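Local coordinates for putative pachytene checkpoint protein 2 (Caenorhabditis elegans, PDB 4XGU) that probably works as an AAA+ ATPase that remodels partner proteins and plays a key role in chromosome recombination during meiosis, at residues L127-D133 and A193-I198; R45-I50 and K68-C74; A386-L390 and A415-R419; D352-Q356 and N366-L372. All coordinates share one frame; numbering follows the deposited sequence.

Contact 1. Residues L127-D133 and A193-I198; sequences LPCVEFD and AQHLSI
Gln194 drives its carboxamide between Pro128 and Phe132, so that Gln194 CD lies 3.5 Å from both Pro128 CB and Phe132 CB. The side chain leaves the helix with CG anti to the backbone N and bends at the next bond (chi2 84°), which turns the amide toward the loop backbone. There Gln194 NE2 donates to a lone pair of Cys129 O at 3.1 Å, while Gln194 OE1 takes a weak bond from Cys129 N (3.4 Å). A glutamine suits the place because one amide answers both polar groups of a single residue. Gln194 OE1 also meets the edge of the Phe132 ring, whose plane stands 69° from the amide. The helix carrying Gln194, 185-199, is the one that follows the P-loop of the AAA+ core; the loop 127-133 leaves a strand of its mixed sheet. A leucine in place of Gln194 would probably leave Cys129 O and N without these mates in a buried setting. Pro128, which follows a cis peptide bond, crosses Ile198, farther along the helix, at about a right angle, with Pro128 CG 3.9 Å from Ile198 CG1. Leu127 CD1 reaches Ala193 CB at 3.8 Å, where the small alanine admits the leucine tip.

Contact 2. Residues R45-I50 and K68-C74; sequences RNWKPI and KLVIGTC
A type II beta turn, Arg45 to Lys48, lies against strand 68-72, an outer strand of the small mixed sheet in the Pch2 N-terminal domain. Trp47, with its positive phi, sits at the third position of the turn, where its backbone N bonds Ile71 O at 2.9 Å. Its indole lies flat over the strand: Gly72 CA sits 3.5 Å from the centroid of the six-membered ring, almost on the normal, in a CH-pi contact. Only a glycine fits so closely, since a beta carbon would collide with Trp47 CE3. Beyond it, Thr73 O accepts two bonds from opposite faces of its carbonyl plane, one from Asn46 ND2 and one from Trp47 NE1, each 2.8 Å long. Asn46 OD1 completes a two-bond clasp by taking Thr73 N on a lone pair, also at 2.8 Å. Replacing Trp47 by a leucine would probably strip the cover from Gly72 and cost Thr73 O one of its two donors. At the other end Ile50 and Leu69 form an antiparallel hydrogen-bonded pair, a single bridge. Next to it Pro49 and the extended Lys68 side chain run alongside each other, Pro49 CB touching Lys68 CE at 3.6 Å.

Contact 3. Residues A386-L390 and A415-R419; sequences AISML and AVKER
Helices 384-397 and 405-420 of the AAA+ lid domain meet here in a steep crossing, the directions of segments 386-390 and 415-419 lying 132° apart. Their axes come no closer than 10.8 Å, and the backbones draw nearest at Leu390 and Ala415, with CA atoms 6.7 Å apart. So wide a separation suits a branched side chain as filler, and Leu390 supplies it. Its two methyls divide the work: Leu390 CD1 touches Val416 CG2 at 3.7 Å, the two side chains lying aslant, whereas Leu390 CD2 rests 4.1 Å from Ala415 CB, whose small size lets it approach. Leu390 CD2 also reaches Arg419 CB, one turn on, at 4.2 Å. Leu382, in the loop before helix 384-397, packs on Leu390, Val416 and Arg419. Within the same turn as Leu390, Ser388 takes no part in this packing but touches ADP, so the helix packed here also carries a residue of the nucleotide pocket. No hydrogen bond joins the segments. Arg419, bent at chi2 (55°), instead stretches across to the start of segment 386-390. There one face of its guanidinium receives Ala386 CB, 4.1 Å above the plane and displaced toward the NH2 side, while Met389 CG comes obliquely to Arg419 NH2 at 4.2 Å.

Contact 4. Residues D352-Q356 and N366-L372; sequences DYWPQ and NEFTEIL
The rings of Tyr353 and Phe368 meet obliquely, their planes 50° apart and their centroids separated by 5.6 Å. Tyr353 CE1 and Phe368 CD2 make the closest ring-to-ring approach at 4.1 Å. At its edge, and in its plane, the Phe368 ring has Tyr353 O as neighbour, an oxygen facing the polarised C-H rim. Asn366 OD1 also nears the Tyr353 ring obliquely. All this belongs to the lid domain of the AAA+ protein, where the irregular loop 352-356 covers the first turns of helix 367-378. Asn366 occupies the N-cap position, yet its side chain makes no capping bond; its CB instead points toward the loop.

Farther along the helix the aromatic pair gives way to Pro355. Rigid and without an N-H to satisfy, it settles beside Thr369 and places Pro355 CB 4.1 Å from Leu372 CD2. Leu372 and Thr369 are also backed by Tyr328 of helix 324-340, which ties the loop and helix to a third element of the lid. On the far side of the loop, Trp354 turns away from segment 366-372 and packs on Met336 and Ala339 of that same helix, as well as on Leu405.

Thr369 does the polar work across the contact. With OG1 beside the backbone N (chi1 -64°), it presents that oxygen to the loop, 3.3 Å from Pro355 CA. Gln356 folds back on its own loop, Gln356 NE2 giving a bond of 2.6 Å to Trp354 O from above the carbonyl plane. Its backbone N faces the helix and donates a weak but fairly straight bond of 3.3 Å to Thr369 OG1.

Along the chain the four contacts close one after another, in the order 2, 1, 4, 3. Contact 2 lies in the N-terminal domain and contact 1 on helix 185-199, which follows the P-loop of the ATPase core; their centres are about 15 Å apart, and they touch where Asp133, which also pairs with Arg16, makes a long, weak ion pair with Lys68. Contacts 3 and 4 share the lid domain, with centres about 20 Å apart, on the successive helices 384-397 and 367-378. Contact 1 lies about 30 Å from contact 3, centre to centre. The set thus spans all three parts of the protein: contact 3 holds a residue touching ADP, while the nearest side chains of contacts 1 and 2 stay about 10 Å away.

Contact 1. Residues L127-D133 and A193-I198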
# COMPACT_ATOMS: atom_id res chain seq x y z
N LEU B 127 -43.09 3.19 -16.14
CA LEU B 127 -43.91 2.55 -15.11
C LEU B 127 -45.37 3.00 -15.11
O LEU B 127 -45.65 4.19 -15.19
CB LEU B 127 -43.31 2.80 -13.73
CG LEU B 127 -41.93 2.19 -13.49
CD1 LEU B 127 -41.54 2.32 -12.03
CD2 LEU B 127 -41.91 0.73 -13.93
N PRO B 128 -46.30 2.03 -14.98
CA PRO B 128 -46.04 0.59 -14.86
C PRO B 128 -45.93 -0.13 -16.21
O PRO B 128 -46.71 0.16 -17.12
CB PRO B 128 -47.25 0.08 -14.08
CG PRO B 128 -48.34 1.01 -14.47
CD PRO B 128 -47.71 2.36 -14.70
N CYS B 129 -44.99 -1.06 -16.32
CA CYS B 129 -44.75 -1.76 -17.59
C CYS B 129 -45.24 -3.19 -17.57
O CYS B 129 -45.54 -3.74 -16.52
CB CYS B 129 -43.25 -1.75 -17.93
SG CYS B 129 -42.20 -2.45 -16.64
N VAL B 130 -45.28 -3.82 -18.75
CA VAL B 130 -45.78 -5.19 -18.84
C VAL B 130 -44.87 -6.17 -18.14
O VAL B 130 -45.33 -7.20 -17.66
CB VAL B 130 -45.99 -5.65 -20.31
CG1 VAL B 130 -46.53 -4.56 -21.12
CG2 VAL B 130 -44.70 -6.10 -20.95
N GLU B 131 -43.59 -5.83 -18.03
CA GLU B 131 -42.58 -6.78 -17.57
C GLU B 131 -42.59 -6.97 -16.06
O GLU B 131 -42.22 -8.03 -15.56
CB GLU B 131 -41.19 -6.34 -18.04
CG GLU B 131 -40.97 -6.43 -19.55
CD GLU B 131 -41.49 -5.21 -20.31
OE1 GLU B 131 -42.13 -4.34 -19.68
OE2 GLU B 131 -41.24 -5.13 -21.53
N PHE B 132 -43.02 -5.94 -15.34
CA PHE B 132 -42.96 -5.96 -13.89
C PHE B 132 -44.26 -6.46 -13.26
O PHE B 132 -44.29 -6.76 -12.06
CB PHE B 132 -42.64 -4.56 -13.35
CG PHE B 132 -41.28 -4.04 -13.72
CD1 PHE B 132 -40.34 -4.87 -14.31
CD2 PHE B 132 -40.94 -2.73 -13.47
CE1 PHE B 132 -39.09 -4.39 -14.65
CE2 PHE B 132 -39.69 -2.24 -13.81
CZ PHE B 132 -38.76 -3.07 -14.40
N ASP B 133 -45.32 -6.57 -14.05
CA ASP B 133 -46.67 -6.68 -13.51
C ASP B 133 -46.93 -7.92 -12.65
O ASP B 133 -47.69 -7.85 -11.68
CB ASP B 133 -47.71 -6.64 -14.64
CG ASP B 133 -49.13 -6.48 -14.11
OD1 ASP B 133 -49.31 -5.84 -13.05
OD2 ASP B 133 -50.07 -7.00 -14.76
N ALA B 193 -41.55 -0.65 -7.03
CA ALA B 193 -41.71 0.52 -7.87
C ALA B 193 -42.96 0.41 -8.74
O ALA B 193 -43.60 1.42 -9.06
CB ALA B 193 -40.48 0.73 -8.73
N GLN B 194 -43.31 -0.81 -9.14
CA GLN B 194 -44.49 -1.04 -9.96
C GLN B 194 -45.75 -0.62 -9.20
O GLN B 194 -46.62 0.06 -9.74
CB GLN B 194 -44.60 -2.51 -10.37
CG GLN B 194 -45.77 -2.84 -11.28
CD GLN B 194 -45.48 -2.58 -12.75
OE1 GLN B 194 -44.48 -1.95 -13.10
NE2 GLN B 194 -46.35 -3.07 -13.63
N HIS B 195 -45.83 -1.03 -7.94
CA HIS B 195 -46.99 -0.72 -7.12
C HIS B 195 -47.03 0.77 -6.77
O HIS B 195 -48.08 1.40 -6.88
CB HIS B 195 -46.99 -1.56 -5.84
CG HIS B 195 -47.56 -2.94 -6.02
ND1 HIS B 195 -48.90 -3.17 -6.25
CD2 HIS B 195 -46.97 -4.16 -6.01
CE1 HIS B 195 -49.11 -4.47 -6.37
NE2 HIS B 195 -47.95 -5.09 -6.23
N LEU B 196 -45.90 1.31 -6.36
CA LEU B 196 -45.83 2.71 -5.96
C LEU B 196 -46.24 3.65 -7.09
O LEU B 196 -46.92 4.65 -6.85
CB LEU B 196 -44.42 3.06 -5.49
CG LEU B 196 -44.04 2.51 -4.11
CD1 LEU B 196 -42.59 2.82 -3.81
CD2 LEU B 196 -44.95 3.09 -3.03
N SER B 197 -45.84 3.33 -8.31
CA SER B 197 -46.21 4.13 -9.47
C SER B 197 -47.72 4.18 -9.67
O SER B 197 -48.27 5.19 -10.10
CB SER B 197 -45.54 3.58 -10.73
OG SER B 197 -46.02 2.28 -11.03
N ILE B 198 -48.40 3.08 -9.34
CA ILE B 198 -49.85 3.03 -9.43
C ILE B 198 -50.50 3.68 -8.20
O ILE B 198 -51.46 4.44 -8.33
CB ILE B 198 -50.35 1.57 -9.56
CG1 ILE B 198 -49.83 0.95 -10.85
CG2 ILE B 198 -51.87 1.52 -9.52
CD1 ILE B 198 -50.07 -0.54 -10.94

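Contact 2. Residues R45-I50 and K68-C74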
# COMPACT_ATOMS: atom_id res chain seq x y z
N ARG B 45 -57.97 -12.71 -1.82
CA ARG B 45 -56.82 -12.88 -0.95
C ARG B 45 -55.96 -11.62 -1.03
O ARG B 45 -55.86 -11.00 -2.09
CB ARG B 45 -56.01 -14.13 -1.35
CG ARG B 45 -56.72 -15.44 -1.05
CD ARG B 45 -56.00 -16.63 -1.66
NE ARG B 45 -54.60 -16.72 -1.23
CZ ARG B 45 -54.18 -17.43 -0.19
NH1 ARG B 45 -55.04 -18.12 0.54
NH2 ARG B 45 -52.89 -17.45 0.12
N ASN B 46 -55.36 -11.25 0.10
CA ASN B 46 -54.54 -10.05 0.18
C ASN B 46 -53.40 -10.06 -0.84
O ASN B 46 -52.63 -11.01 -0.90
CB ASN B 46 -53.97 -9.90 1.59
CG ASN B 46 -53.69 -8.46 1.96
OD1 ASN B 46 -54.32 -7.54 1.45
ND2 ASN B 46 -52.73 -8.26 2.86
N TRP B 47 -53.33 -9.00 -1.65
CA TRP B 47 -52.29 -8.85 -2.67
C TRP B 47 -52.32 -9.94 -3.74
O TRP B 47 -51.39 -10.07 -4.53
CB TRP B 47 -50.90 -8.81 -2.03
CG TRP B 47 -50.76 -7.71 -1.04
CD1 TRP B 47 -50.65 -7.84 0.31
CD2 TRP B 47 -50.73 -6.31 -1.32
NE1 TRP B 47 -50.54 -6.60 0.89
CE2 TRP B 47 -50.59 -5.64 -0.09
CE3 TRP B 47 -50.81 -5.55 -2.49
CZ2 TRP B 47 -50.53 -4.25 0.01
CZ3 TRP B 47 -50.75 -4.17 -2.40
CH2 TRP B 47 -50.61 -3.54 -1.16
N LYS B 48 -53.39 -10.73 -3.76
CA LYS B 48 -53.54 -11.76 -4.78
C LYS B 48 -54.55 -11.32 -5.82
O LYS B 48 -55.72 -11.07 -5.50
CB LYS B 48 -53.96 -13.09 -4.14
CG LYS B 48 -52.80 -14.06 -3.93
CD LYS B 48 -51.61 -13.38 -3.26
CE LYS B 48 -50.39 -14.29 -3.27
NZ LYS B 48 -49.17 -13.60 -2.76
N PRO B 49 -54.10 -11.21 -7.08
CA PRO B 49 -54.89 -10.62 -8.17
C PRO B 49 -56.03 -11.51 -8.66
O PRO B 49 -55.87 -12.72 -8.82
CB PRO B 49 -53.85 -10.42 -9.27
CG PRO B 49 -52.86 -11.51 -9.04
CD PRO B 49 -52.79 -11.68 -7.55
N ILE B 50 -57.17 -10.88 -8.90
CA ILE B 50 -58.32 -11.55 -9.48
C ILE B 50 -58.47 -11.09 -10.93
O ILE B 50 -58.43 -9.90 -11.21
CB ILE B 50 -59.60 -11.25 -8.70
CG1 ILE B 50 -59.48 -11.79 -7.28
CG2 ILE B 50 -60.81 -11.84 -9.41
CD1 ILE B 50 -60.72 -11.58 -6.44
N LYS B 68 -57.53 -6.86 -14.93
CA LYS B 68 -56.98 -7.48 -13.73
C LYS B 68 -57.10 -6.51 -12.56
O LYS B 68 -56.86 -5.31 -12.72
CB LYS B 68 -55.52 -7.89 -13.96
CG LYS B 68 -54.72 -8.16 -12.69
CD LYS B 68 -53.35 -8.73 -13.05
CE LYS B 68 -52.34 -8.53 -11.93
NZ LYS B 68 -51.00 -9.07 -12.29
N LEU B 69 -57.47 -7.02 -11.40
CA LEU B 69 -57.54 -6.17 -10.22
C LEU B 69 -56.81 -6.81 -9.05
O LEU B 69 -56.74 -8.03 -8.93
CB LEU B 69 -58.99 -5.86 -9.84
CG LEU B 69 -59.82 -6.90 -9.10
CD1 LEU B 69 -59.74 -6.73 -7.59
CD2 LEU B 69 -61.27 -6.84 -9.56
N VAL B 70 -56.25 -5.96 -8.18
CA VAL B 70 -55.59 -6.41 -6.96
C VAL B 70 -56.15 -5.64 -5.78
O VAL B 70 -56.31 -4.42 -5.84
CB VAL B 70 -54.07 -6.20 -7.02
CG1 VAL B 70 -53.40 -6.89 -5.83
CG2 VAL B 70 -53.50 -6.71 -8.33
N ILE B 71 -56.46 -6.35 -4.70
CA ILE B 71 -56.84 -5.71 -3.44
C ILE B 71 -55.85 -6.09 -2.36
O ILE B 71 -55.66 -7.26 -2.05
CB ILE B 71 -58.25 -6.12 -3.01
CG1 ILE B 71 -59.28 -5.68 -4.05
CG2 ILE B 71 -58.59 -5.52 -1.65
CD1 ILE B 71 -60.70 -5.98 -3.67
N GLY B 72 -55.20 -5.08 -1.78
CA GLY B 72 -54.14 -5.35 -0.82
C GLY B 72 -54.06 -4.36 0.32
O GLY B 72 -54.41 -3.19 0.18
N THR B 73 -53.60 -4.85 1.46
CA THR B 73 -53.36 -4.01 2.62
C THR B 73 -52.13 -4.51 3.37
O THR B 73 -51.73 -5.67 3.23
CB THR B 73 -54.54 -4.00 3.59
OG1 THR B 73 -54.23 -3.17 4.71
CG2 THR B 73 -54.83 -5.41 4.07
N CYS B 74 -51.53 -3.63 4.16
CA CYS B 74 -50.35 -3.99 4.94
C CYS B 74 -50.75 -4.43 6.34
O CYS B 74 -49.92 -4.91 7.11
CB CYS B 74 -49.37 -2.81 5.00
SG CYS B 74 -48.75 -2.29 3.37

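Contact 3. Residues A386-L390 and A415-R419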
# COMPACT_ATOMS: atom_id res chain seq x y z
N ALA B 386 -32.62 -20.88 -7.75
CA ALA B 386 -32.39 -22.29 -8.07
C ALA B 386 -33.68 -23.10 -8.04
O ALA B 386 -33.86 -24.01 -8.84
CB ALA B 386 -31.36 -22.88 -7.11
N ILE B 387 -34.57 -22.76 -7.11
CA ILE B 387 -35.86 -23.44 -7.00
C ILE B 387 -36.73 -23.12 -8.21
O ILE B 387 -37.49 -23.96 -8.68
CB ILE B 387 -36.59 -23.05 -5.71
CG1 ILE B 387 -35.79 -23.50 -4.49
CG2 ILE B 387 -37.98 -23.66 -5.66
CD1 ILE B 387 -36.36 -23.02 -3.18
N SER B 388 -36.60 -21.90 -8.72
CA SER B 388 -37.31 -21.49 -9.93
C SER B 388 -36.76 -22.21 -11.15
O SER B 388 -37.46 -22.38 -12.14
CB SER B 388 -37.21 -19.98 -10.12
OG SER B 388 -37.86 -19.28 -9.08
N MET B 389 -35.49 -22.61 -11.07
CA MET B 389 -34.83 -23.31 -12.17
C MET B 389 -35.22 -24.79 -12.20
O MET B 389 -35.16 -25.42 -13.25
CB MET B 389 -33.30 -23.20 -12.04
CG MET B 389 -32.75 -21.78 -11.98
SD MET B 389 -32.22 -21.10 -13.57
CE MET B 389 -33.78 -20.51 -14.23
N LEU B 390 -35.61 -25.33 -11.05
CA LEU B 390 -35.88 -26.76 -10.92
C LEU B 390 -36.91 -27.37 -11.89
O LEU B 390 -36.67 -28.46 -12.42
CB LEU B 390 -36.32 -27.07 -9.49
CG LEU B 390 -35.19 -27.25 -8.47
CD1 LEU B 390 -35.76 -27.65 -7.13
CD2 LEU B 390 -34.18 -28.28 -8.96
N ALA B 415 -34.35 -34.18 -9.01
CA ALA B 415 -33.75 -32.96 -9.51
C ALA B 415 -33.08 -32.17 -8.39
O ALA B 415 -31.99 -31.64 -8.56
CB ALA B 415 -34.79 -32.10 -10.21
N VAL B 416 -33.75 -32.12 -7.24
CA VAL B 416 -33.20 -31.45 -6.06
C VAL B 416 -31.86 -32.04 -5.67
O VAL B 416 -30.88 -31.32 -5.47
CB VAL B 416 -34.17 -31.54 -4.85
CG1 VAL B 416 -33.46 -31.12 -3.57
CG2 VAL B 416 -35.41 -30.70 -5.09
N LYS B 417 -31.81 -33.37 -5.56
CA LYS B 417 -30.59 -34.07 -5.21
C LYS B 417 -29.50 -33.84 -6.25
O LYS B 417 -28.32 -33.69 -5.91
CB LYS B 417 -30.86 -35.57 -5.07
CG LYS B 417 -30.78 -36.07 -3.64
CD LYS B 417 -31.81 -37.16 -3.38
CE LYS B 417 -31.63 -37.75 -2.00
NZ LYS B 417 -32.72 -38.71 -1.66
N GLU B 418 -29.89 -33.82 -7.52
CA GLU B 418 -28.94 -33.61 -8.61
C GLU B 418 -28.40 -32.19 -8.57
O GLU B 418 -27.23 -31.95 -8.85
CB GLU B 418 -29.60 -33.90 -9.96
CG GLU B 418 -28.62 -34.24 -11.06
CD GLU B 418 -29.28 -34.32 -12.42
OE1 GLU B 418 -29.38 -33.27 -13.09
OE2 GLU B 418 -29.71 -35.42 -12.83
N ARG B 419 -29.26 -31.25 -8.21
CA ARG B 419 -28.89 -29.84 -8.18
C ARG B 419 -27.95 -29.53 -7.02
O ARG B 419 -27.11 -28.64 -7.11
CB ARG B 419 -30.14 -28.97 -8.11
CG ARG B 419 -29.92 -27.51 -8.44
CD ARG B 419 -29.27 -27.34 -9.80
NE ARG B 419 -29.56 -26.03 -10.38
CZ ARG B 419 -28.92 -24.90 -10.05
NH1 ARG B 419 -27.95 -24.92 -9.14
NH2 ARG B 419 -29.25 -23.76 -10.63

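Contact 4. Residues D352-Q356 and N366-L372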
# COMPACT_ATOMS: atom_id res chain seq x y z
N ASP B 352 -58.70 -31.65 -3.70
CA ASP B 352 -58.54 -31.68 -2.25
C ASP B 352 -57.30 -32.47 -1.85
O ASP B 352 -56.60 -32.14 -0.89
CB ASP B 352 -59.78 -32.28 -1.58
CG ASP B 352 -61.01 -31.41 -1.73
OD1 ASP B 352 -60.85 -30.20 -1.99
OD2 ASP B 352 -62.13 -31.94 -1.59
N TYR B 353 -57.02 -33.53 -2.61
CA TYR B 353 -55.91 -34.42 -2.35
C TYR B 353 -54.59 -33.82 -2.88
O TYR B 353 -53.51 -34.12 -2.37
CB TYR B 353 -56.19 -35.79 -2.97
CG TYR B 353 -55.46 -36.97 -2.35
CD1 TYR B 353 -54.43 -36.79 -1.44
CD2 TYR B 353 -55.82 -38.27 -2.68
CE1 TYR B 353 -53.77 -37.87 -0.88
CE2 TYR B 353 -55.17 -39.36 -2.12
CZ TYR B 353 -54.15 -39.15 -1.22
OH TYR B 353 -53.50 -40.23 -0.67
N TRP B 354 -54.71 -32.97 -3.90
CA TRP B 354 -53.56 -32.19 -4.39
C TRP B 354 -52.95 -31.37 -3.26
O TRP B 354 -53.65 -30.98 -2.33
CB TRP B 354 -53.99 -31.26 -5.54
CG TRP B 354 -53.99 -31.90 -6.91
CD1 TRP B 354 -54.68 -33.01 -7.30
CD2 TRP B 354 -53.29 -31.42 -8.06
NE1 TRP B 354 -54.44 -33.27 -8.63
CE2 TRP B 354 -53.60 -32.31 -9.13
CE3 TRP B 354 -52.44 -30.35 -8.32
CZ2 TRP B 354 -53.07 -32.15 -10.41
CZ3 TRP B 354 -51.92 -30.19 -9.59
CH2 TRP B 354 -52.24 -31.09 -10.62
N PRO B 355 -51.63 -31.13 -3.33
CA PRO B 355 -50.96 -30.32 -2.30
C PRO B 355 -51.56 -28.93 -2.16
O PRO B 355 -51.76 -28.23 -3.16
CB PRO B 355 -49.51 -30.25 -2.79
CG PRO B 355 -49.56 -30.62 -4.24
CD PRO B 355 -50.68 -31.61 -4.34
N GLN B 356 -51.87 -28.54 -0.93
CA GLN B 356 -52.51 -27.27 -0.65
C GLN B 356 -51.55 -26.32 0.06
O GLN B 356 -50.40 -26.67 0.30
CB GLN B 356 -53.76 -27.48 0.21
CG GLN B 356 -54.64 -28.63 -0.24
CD GLN B 356 -55.41 -28.31 -1.50
OE1 GLN B 356 -55.82 -27.17 -1.72
NE2 GLN B 356 -55.62 -29.32 -2.34
N ASN B 366 -51.88 -33.14 4.06
CA ASN B 366 -52.04 -34.23 3.12
C ASN B 366 -50.70 -34.93 2.95
O ASN B 366 -49.65 -34.30 3.09
CB ASN B 366 -52.55 -33.72 1.77
CG ASN B 366 -53.99 -33.22 1.83
OD1 ASN B 366 -54.84 -33.68 1.07
ND2 ASN B 366 -54.26 -32.30 2.74
N GLU B 367 -50.72 -36.23 2.66
CA GLU B 367 -49.46 -36.96 2.49
C GLU B 367 -48.69 -36.37 1.31
O GLU B 367 -47.48 -36.18 1.40
CB GLU B 367 -49.71 -38.45 2.29
CG GLU B 367 -48.55 -39.33 2.76
CD GLU B 367 -48.36 -39.27 4.27
OE1 GLU B 367 -49.37 -39.25 5.00
OE2 GLU B 367 -47.19 -39.24 4.72
N PHE B 368 -49.40 -36.06 0.23
CA PHE B 368 -48.78 -35.37 -0.91
C PHE B 368 -48.26 -34.01 -0.49
O PHE B 368 -47.18 -33.59 -0.91
CB PHE B 368 -49.78 -35.23 -2.06
CG PHE B 368 -49.74 -36.36 -3.04
CD1 PHE B 368 -48.53 -36.96 -3.37
CD2 PHE B 368 -50.90 -36.83 -3.62
CE1 PHE B 368 -48.48 -38.00 -4.27
CE2 PHE B 368 -50.86 -37.88 -4.52
CZ PHE B 368 -49.65 -38.47 -4.85
N THR B 369 -49.03 -33.31 0.34
CA THR B 369 -48.58 -32.07 0.95
C THR B 369 -47.36 -32.35 1.82
O THR B 369 -46.40 -31.58 1.84
CB THR B 369 -49.69 -31.42 1.80
OG1 THR B 369 -50.79 -31.04 0.95
CG2 THR B 369 -49.17 -30.19 2.53
N GLU B 370 -47.39 -33.49 2.52
CA GLU B 370 -46.31 -33.89 3.40
C GLU B 370 -45.08 -34.36 2.62
O GLU B 370 -43.95 -34.02 2.97
CB GLU B 370 -46.77 -34.99 4.36
CG GLU B 370 -45.72 -35.43 5.37
CD GLU B 370 -45.40 -34.37 6.40
OE1 GLU B 370 -46.25 -33.48 6.63
OE2 GLU B 370 -44.30 -34.42 6.98
N ILE B 371 -45.31 -35.15 1.58
CA ILE B 371 -44.21 -35.65 0.74
C ILE B 371 -43.48 -34.49 0.08
O ILE B 371 -42.25 -34.48 0.02
CB ILE B 371 -44.72 -36.62 -0.34
CG1 ILE B 371 -45.25 -37.91 0.29
CG2 ILE B 371 -43.59 -36.99 -1.30
CD1 ILE B 371 -45.97 -38.81 -0.69
N LEU B 372 -44.24 -33.51 -0.40
CA LEU B 372 -43.66 -32.32 -1.02
C LEU B 372 -42.88 -31.50 -0.00
O LEU B 372 -41.84 -30.93 -0.32
CB LEU B 372 -44.75 -31.47 -1.67
CG LEU B 372 -44.29 -30.18 -2.35
CD1 LEU B 372 -43.24 -30.48 -3.40
CD2 LEU B 372 -45.47 -29.45 -2.97